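Local coordinates for protein beta-fructofuranosidase, insoluble isoenzyme CWINV1 (Arabidopsis thaliana, PDB 2OXB) that hydrolyses sucrose and 1-kestose, and less readily neokestose and levan, as a beta-fructofuranosidase of the plant cell wall, at residues N87-I92 / A108-L113; P64-S69 / R119-S124. The protein carries 1 engineered substitution. All coordinates share one frame; numbering follows the deposited sequence.

Interaction 1. Residues N87-I92 / A108-L113. With NAG (2-acetamido-2-deoxy-beta-D-glucopyranose), chain D.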
loop_
_atom_site.group_PDB
_atom_site.type_symbol
_atom_site.label_atom_id
_atom_site.label_comp_id
_atom_site.label_asym_id
_atom_site.label_seq_id
_atom_site.Cartn_x
_atom_site.Cartn_y
_atom_site.Cartn_z
ATOM N N ASN A 87 -27.105 -8.083 4.172
ATOM C CA ASN A 87 -28.220 -7.435 4.823
ATOM C C ASN A 87 -27.753 -6.114 5.395
ATOM O O ASN A 87 -28.552 -5.313 5.875
ATOM C CB ASN A 87 -28.827 -8.342 5.909
ATOM C CG ASN A 87 -27.776 -9.101 6.719
ATOM O OD1 ASN A 87 -26.813 -9.626 6.167
ATOM N ND2 ASN A 87 -27.977 -9.181 8.030
ATOM N N GLY A 88 -26.448 -5.874 5.310
ATOM C CA GLY A 88 -25.888 -4.629 5.821
ATOM C C GLY A 88 -25.236 -4.751 7.193
ATOM O O GLY A 88 -24.938 -3.745 7.832
ATOM N N LYS A 89 -25.023 -5.980 7.648
ATOM C CA LYS A 89 -24.397 -6.223 8.935
ATOM C C LYS A 89 -22.896 -6.428 8.720
ATOM O O LYS A 89 -22.487 -7.086 7.771
ATOM C CB LYS A 89 -25.045 -7.448 9.599
ATOM C CG LYS A 89 -24.160 -8.251 10.547
ATOM C CD LYS A 89 -23.591 -7.412 11.681
ATOM C CE LYS A 89 -22.745 -8.269 12.587
ATOM N NZ LYS A 89 -23.569 -9.335 13.242
ATOM N N PRO A 90 -22.055 -5.813 9.572
ATOM C CA PRO A 90 -20.597 -5.944 9.463
ATOM C C PRO A 90 -19.974 -6.757 10.599
ATOM O O PRO A 90 -20.033 -6.349 11.752
ATOM C CB PRO A 90 -20.137 -4.496 9.489
ATOM C CG PRO A 90 -21.036 -3.920 10.534
ATOM C CD PRO A 90 -22.398 -4.553 10.261
ATOM N N VAL A 91 -19.382 -7.903 10.279
ATOM C CA VAL A 91 -18.743 -8.733 11.302
ATOM C C VAL A 91 -17.227 -8.616 11.186
ATOM O O VAL A 91 -16.732 -7.748 10.476
ATOM C CB VAL A 91 -19.129 -10.222 11.151
ATOM C CG1 VAL A 91 -20.575 -10.430 11.541
ATOM C CG2 VAL A 91 -18.919 -10.664 9.709
ATOM N N ILE A 92 -16.490 -9.482 11.878
ATOM C CA ILE A 92 -15.021 -9.466 11.805
ATOM C C ILE A 92 -14.398 -10.847 11.990
ATOM O O ILE A 92 -14.882 -11.674 12.759
ATOM C CB ILE A 92 -14.379 -8.478 12.847
ATOM C CG1 ILE A 92 -14.459 -7.040 12.320
ATOM C CG2 ILE A 92 -12.919 -8.855 13.116
ATOM C CD1 ILE A 92 -13.945 -5.994 13.270
ATOM N N ALA A 108 -16.045 -11.780 15.539
ATOM C CA ALA A 108 -16.556 -10.728 16.426
ATOM C C ALA A 108 -17.626 -9.827 15.774
ATOM O O ALA A 108 -17.382 -9.214 14.737
ATOM C CB ALA A 108 -15.393 -9.864 16.920
ATOM N N GLU A 109 -18.802 -9.746 16.395
ATOM C CA GLU A 109 -19.897 -8.909 15.898
ATOM C C GLU A 109 -20.034 -7.681 16.805
ATOM O O GLU A 109 -19.536 -7.683 17.934
ATOM C CB GLU A 109 -21.210 -9.693 15.906
ATOM C CG GLU A 109 -21.640 -10.155 17.295
ATOM C CD GLU A 109 -22.897 -10.998 17.268
ATOM O OE1 GLU A 109 -23.894 -10.555 16.662
ATOM O OE2 GLU A 109 -22.888 -12.099 17.854
ATOM N N PRO A 110 -20.700 -6.614 16.319
ATOM C CA PRO A 110 -20.904 -5.373 17.085
ATOM C C PRO A 110 -22.009 -5.476 18.150
ATOM O O PRO A 110 -22.869 -6.351 18.071
ATOM C CB PRO A 110 -21.241 -4.362 15.995
ATOM C CG PRO A 110 -21.993 -5.193 15.015
ATOM C CD PRO A 110 -21.130 -6.425 14.921
ATOM N N LYS A 111 -21.976 -4.581 19.139
ATOM C CA LYS A 111 -22.967 -4.568 20.222
ATOM C C LYS A 111 -24.229 -3.783 19.861
ATOM O O LYS A 111 -25.232 -4.362 19.429
ATOM C CB LYS A 111 -22.361 -3.980 21.501
ATOM C CG LYS A 111 -21.367 -4.898 22.186
ATOM C CD LYS A 111 -21.055 -4.434 23.602
ATOM C CE LYS A 111 -20.271 -5.497 24.372
ATOM N NZ LYS A 111 -18.957 -5.818 23.743
ATOM N N ASN A 112 -24.188 -2.469 20.066
ATOM C CA ASN A 112 -25.319 -1.616 19.729
ATOM C C ASN A 112 -25.416 -1.597 18.204
ATOM O O ASN A 112 -24.723 -0.831 17.539
ATOM C CB ASN A 112 -25.086 -0.202 20.263
ATOM C CG ASN A 112 -25.238 -0.110 21.777
ATOM O OD1 ASN A 112 -24.877 -1.034 22.516
ATOM N ND2 ASN A 112 -25.748 1.027 22.240
ATOM N N LEU A 113 -26.273 -2.461 17.664
ATOM C CA LEU A 113 -26.479 -2.595 16.221
ATOM C C LEU A 113 -26.973 -1.329 15.513
ATOM O O LEU A 113 -27.001 -1.263 14.280
ATOM C CB LEU A 113 -27.446 -3.754 15.942
ATOM C CG LEU A 113 -28.721 -3.930 16.780
ATOM C CD1 LEU A 113 -28.357 -4.382 18.184
ATOM C CD2 LEU A 113 -29.520 -2.633 16.814
HETATM C C1 NAG D . -27.185 1.203 22.364
HETATM C C2 NAG D . -27.517 2.697 22.279
HETATM C C3 NAG D . -29.034 2.952 22.254
HETATM C C4 NAG D . -29.767 2.022 21.289
HETATM C C5 NAG D . -29.317 0.577 21.490
HETATM C C6 NAG D . -29.930 -0.338 20.454
HETATM C C7 NAG D . -26.991 4.691 23.516
HETATM C C8 NAG D . -28.143 5.292 24.313
HETATM N N2 NAG D . -26.943 3.368 23.427
HETATM O O3 NAG D . -29.280 4.297 21.866
HETATM O O4 NAG D . -31.163 2.119 21.511
HETATM O O5 NAG D . -27.887 0.479 21.344
HETATM O O6 NAG D . -31.216 -0.773 20.864
HETATM O O7 NAG D . -26.155 5.422 22.985
#

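Interaction 2. Residues P64-S69 / R119-S124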
loop_
_atom_site.group_PDB
_atom_site.type_symbol
_atom_site.label_atom_id
_atom_site.label_comp_id
_atom_site.label_asym_id
_atom_site.label_seq_id
_atom_site.Cartn_x
_atom_site.Cartn_y
_atom_site.Cartn_z
ATOM N N PRO A 64 -10.052 0.982 21.910
ATOM C CA PRO A 64 -9.759 -0.329 21.308
ATOM C C PRO A 64 -10.964 -1.279 21.313
ATOM O O PRO A 64 -11.660 -1.386 22.316
ATOM C CB PRO A 64 -8.611 -0.832 22.166
ATOM C CG PRO A 64 -7.838 0.415 22.406
ATOM C CD PRO A 64 -8.906 1.441 22.722
ATOM N N ALA A 65 -11.182 -1.978 20.199
ATOM C CA ALA A 65 -12.322 -2.886 20.042
ATOM C C ALA A 65 -12.031 -4.379 20.228
ATOM O O ALA A 65 -12.808 -5.103 20.873
ATOM C CB ALA A 65 -12.960 -2.663 18.677
ATOM N N ILE A 66 -10.941 -4.844 19.627
ATOM C CA ILE A 66 -10.536 -6.239 19.740
ATOM C C ILE A 66 -9.224 -6.230 20.521
ATOM O O ILE A 66 -8.229 -5.662 20.070
ATOM C CB ILE A 66 -10.298 -6.905 18.345
ATOM C CG1 ILE A 66 -11.459 -6.603 17.396
ATOM C CG2 ILE A 66 -10.191 -8.418 18.498
ATOM C CD1 ILE A 66 -12.780 -7.191 17.832
ATOM N N PHE A 67 -9.251 -6.847 21.699
ATOM C CA PHE A 67 -8.098 -6.946 22.593
ATOM C C PHE A 67 -8.289 -8.195 23.445
ATOM O O PHE A 67 -9.419 -8.654 23.627
ATOM C CB PHE A 67 -8.000 -5.698 23.488
ATOM C CG PHE A 67 -9.294 -5.318 24.150
ATOM C CD1 PHE A 67 -9.669 -5.891 25.362
ATOM C CD2 PHE A 67 -10.176 -4.448 23.519
ATOM C CE1 PHE A 67 -10.909 -5.614 25.931
ATOM C CE2 PHE A 67 -11.420 -4.163 24.076
ATOM C CZ PHE A 67 -11.789 -4.752 25.290
ATOM N N PRO A 68 -7.185 -8.771 23.958
ATOM C CA PRO A 68 -7.184 -9.975 24.795
ATOM C C PRO A 68 -8.095 -9.898 26.023
ATOM O O PRO A 68 -7.804 -9.179 26.983
ATOM C CB PRO A 68 -5.713 -10.123 25.165
ATOM C CG PRO A 68 -5.031 -9.634 23.945
ATOM C CD PRO A 68 -5.804 -8.376 23.632
ATOM N N SER A 69 -9.195 -10.652 25.980
ATOM C CA SER A 69 -10.175 -10.693 27.068
ATOM C C SER A 69 -10.974 -11.988 26.966
ATOM O O SER A 69 -12.184 -12.005 27.172
ATOM C CB SER A 69 -11.144 -9.513 26.971
ATOM O OG SER A 69 -12.084 -9.720 25.931
ATOM N N ARG A 119 -18.326 1.034 18.332
ATOM C CA ARG A 119 -17.183 1.040 19.234
ATOM C C ARG A 119 -17.102 -0.173 20.156
ATOM O O ARG A 119 -16.013 -0.538 20.597
ATOM C CB ARG A 119 -17.163 2.329 20.064
ATOM C CG ARG A 119 -18.096 2.356 21.254
ATOM C CD ARG A 119 -18.064 3.738 21.876
ATOM N NE ARG A 119 -18.679 4.724 20.992
ATOM C CZ ARG A 119 -19.981 4.755 20.722
ATOM N NH1 ARG A 119 -20.791 3.858 21.273
ATOM N NH2 ARG A 119 -20.476 5.674 19.900
ATOM N N GLU A 120 -18.229 -0.801 20.463
ATOM C CA GLU A 120 -18.175 -1.984 21.322
ATOM C C GLU A 120 -18.403 -3.278 20.547
ATOM O O GLU A 120 -19.504 -3.538 20.066
ATOM C CB GLU A 120 -19.186 -1.883 22.468
ATOM C CG GLU A 120 -18.783 -0.911 23.559
ATOM C CD GLU A 120 -19.661 -1.018 24.782
ATOM O OE1 GLU A 120 -19.356 -1.837 25.682
ATOM O OE2 GLU A 120 -20.678 -0.291 24.837
ATOM N N TRP A 121 -17.356 -4.088 20.425
ATOM C CA TRP A 121 -17.479 -5.344 19.698
ATOM C C TRP A 121 -17.681 -6.560 20.583
ATOM O O TRP A 121 -16.963 -6.770 21.565
ATOM C CB TRP A 121 -16.274 -5.575 18.781
ATOM C CG TRP A 121 -16.296 -4.692 17.573
ATOM C CD1 TRP A 121 -16.047 -3.350 17.535
ATOM C CD2 TRP A 121 -16.629 -5.078 16.229
ATOM N NE1 TRP A 121 -16.203 -2.872 16.251
ATOM C CE2 TRP A 121 -16.559 -3.909 15.429
ATOM C CE3 TRP A 121 -16.979 -6.294 15.623
ATOM C CZ2 TRP A 121 -16.827 -3.923 14.051
ATOM C CZ3 TRP A 121 -17.248 -6.307 14.252
ATOM C CH2 TRP A 121 -17.169 -5.126 13.482
ATOM N N LYS A 122 -18.686 -7.348 20.215
ATOM C CA LYS A 122 -19.047 -8.563 20.924
ATOM C C LYS A 122 -18.298 -9.710 20.262
ATOM O O LYS A 122 -18.272 -9.823 19.041
ATOM C CB LYS A 122 -20.561 -8.777 20.827
ATOM C CG LYS A 122 -21.162 -9.720 21.862
ATOM C CD LYS A 122 -22.691 -9.637 21.842
ATOM C CE LYS A 122 -23.342 -10.695 22.731
ATOM N NZ LYS A 122 -22.869 -10.668 24.146
ATOM N N LYS A 123 -17.680 -10.554 21.080
ATOM C CA LYS A 123 -16.907 -11.687 20.597
ATOM C C LYS A 123 -17.535 -13.019 21.012
ATOM O O LYS A 123 -17.546 -13.359 22.186
ATOM C CB LYS A 123 -15.476 -11.566 21.128
ATOM C CG LYS A 123 -14.881 -10.183 20.847
ATOM C CD LYS A 123 -13.369 -10.137 20.967
ATOM C CE LYS A 123 -12.908 -9.954 22.392
ATOM N NZ LYS A 123 -11.426 -9.939 22.459
ATOM N N SER A 124 -18.055 -13.767 20.038
ATOM C CA SER A 124 -18.702 -15.062 20.283
ATOM C C SER A 124 -17.915 -15.978 21.204
ATOM O O SER A 124 -16.690 -15.903 21.268
ATOM C CB SER A 124 -18.949 -15.790 18.963
ATOM O OG SER A 124 -19.258 -17.151 19.186
#

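Interaction 1. Residues N87-I92 / A108-L113
Lys89 reaches Pro110 and Glu109 with the outer half of its side chain. From CB, chi1 (151°) sets CG roughly anti to the backbone N, and the first carbon to arrive is Lys89 CD, 4.2 Å from Pro110 CD. The chain has turned at chi2 (57°) by this point. Lys89 CE comes closer, 3.4 Å from the same Pro110 CD, and the two side chains meet tip to tip. Lys89 CE also lies 3.9 Å from Glu109 CB, where the lysine crosses the glutamate at an angle. A second bend, at chi4, brings Lys89 NZ beside Glu109, 3.6 Å from both CB and OE1; the second is a long salt bridge. Glu109 CG sits between its own backbone N and carbonyl carbon, and the chain then runs extended to the carboxylate. An alanine at Lys89 would probably leave the Glu109 carboxylate without this positive mate and uncover the Pro110 ring at CD.

The segment 108-113 carries the end of strand 103-110, in a four-stranded antiparallel blade of the five-bladed beta-propeller known for family 32 glycosidases. The loop 87-92 leads into the neighbouring strand 93-97. The pairing is seen at Ala108 N, which donates to Ile92 O at 3.0 Å (N-H...O 151°). The CB atoms of Ile92 and Ala108 pack 4.4 Å apart beside this bond, in the buried part of the contact. Further along, Pro90 O lies 3.4 Å from Pro110 CD. Beyond the strand, Asn112 ND2 is covalently joined to C1 of an N-acetylglucosamine, which makes this turn a glycosylation site.

Interaction 2. Residues P64-S69 / R119-S124
Lys123 NZ is held from two sequence positions: it donates a hydrogen bond to Phe67 O at 2.7 Å and forms a salt bridge with Asp73. The carbonyl is approached at a C=O...N angle of 144°, with NZ tilted 34° from the carbonyl plane. Ser69 OG lies nearby, 3.5 Å from Lys123 NZ and 3.6 Å from Lys123 CE. The lysine chain bends at chi3 (-83°), which sets CE. Lys123 NZ is also 5.5 Å from the centroid of the Phe67 ring, close to the ring normal: long, and at most a weak cation-pi attraction.

Strand 60-66 is the outermost strand of one propeller sheet. Strand 121-123 is the outermost strand of the next, so the contact joins two successive blades of the family 32 beta-propeller. The chain turns a corner at Ala65. The Ala65 CB points toward segment 119-124 and lies 3.4 Å from Trp121 CD1. The methyl approaches the ring obliquely. Ile66 reaches the root of the same side chain, with Ile66 CD1 4.0 Å from Trp121 CB, and the two side chains cross at a slant. Ile66 CD1 also lies 4.3 Å from Lys123 CD. The indole meets the Phe33 ring with their planes nearly perpendicular, while Ile66 packs on Trp48 and Cys77.

How the interactions relate
The two interactions share one blade. Strands 103-110 and 121-123 are neighbours in it, with probable backbone hydrogen bonds from Lys122 N to Glu109 O and from Lys111 N to Glu120 O. Interaction 1 lies within the blade and joins a loop to a strand. Interaction 2 ties that blade's outermost strand to the preceding sheet. Both are partly buried; Ile92, Ala108, Ala65, Ile66 and Trp121 are buried, whereas Lys89, Glu109 and Lys123 are partly exposed. They meet at Trp121, which touches Ile92 and Pro110, and at Ile66, which touches Ala108. The lysines differ: Lys89 has a long charge pair across its contact, whereas Lys123 bonds a backbone carbonyl and has its acidic partner outside both segments.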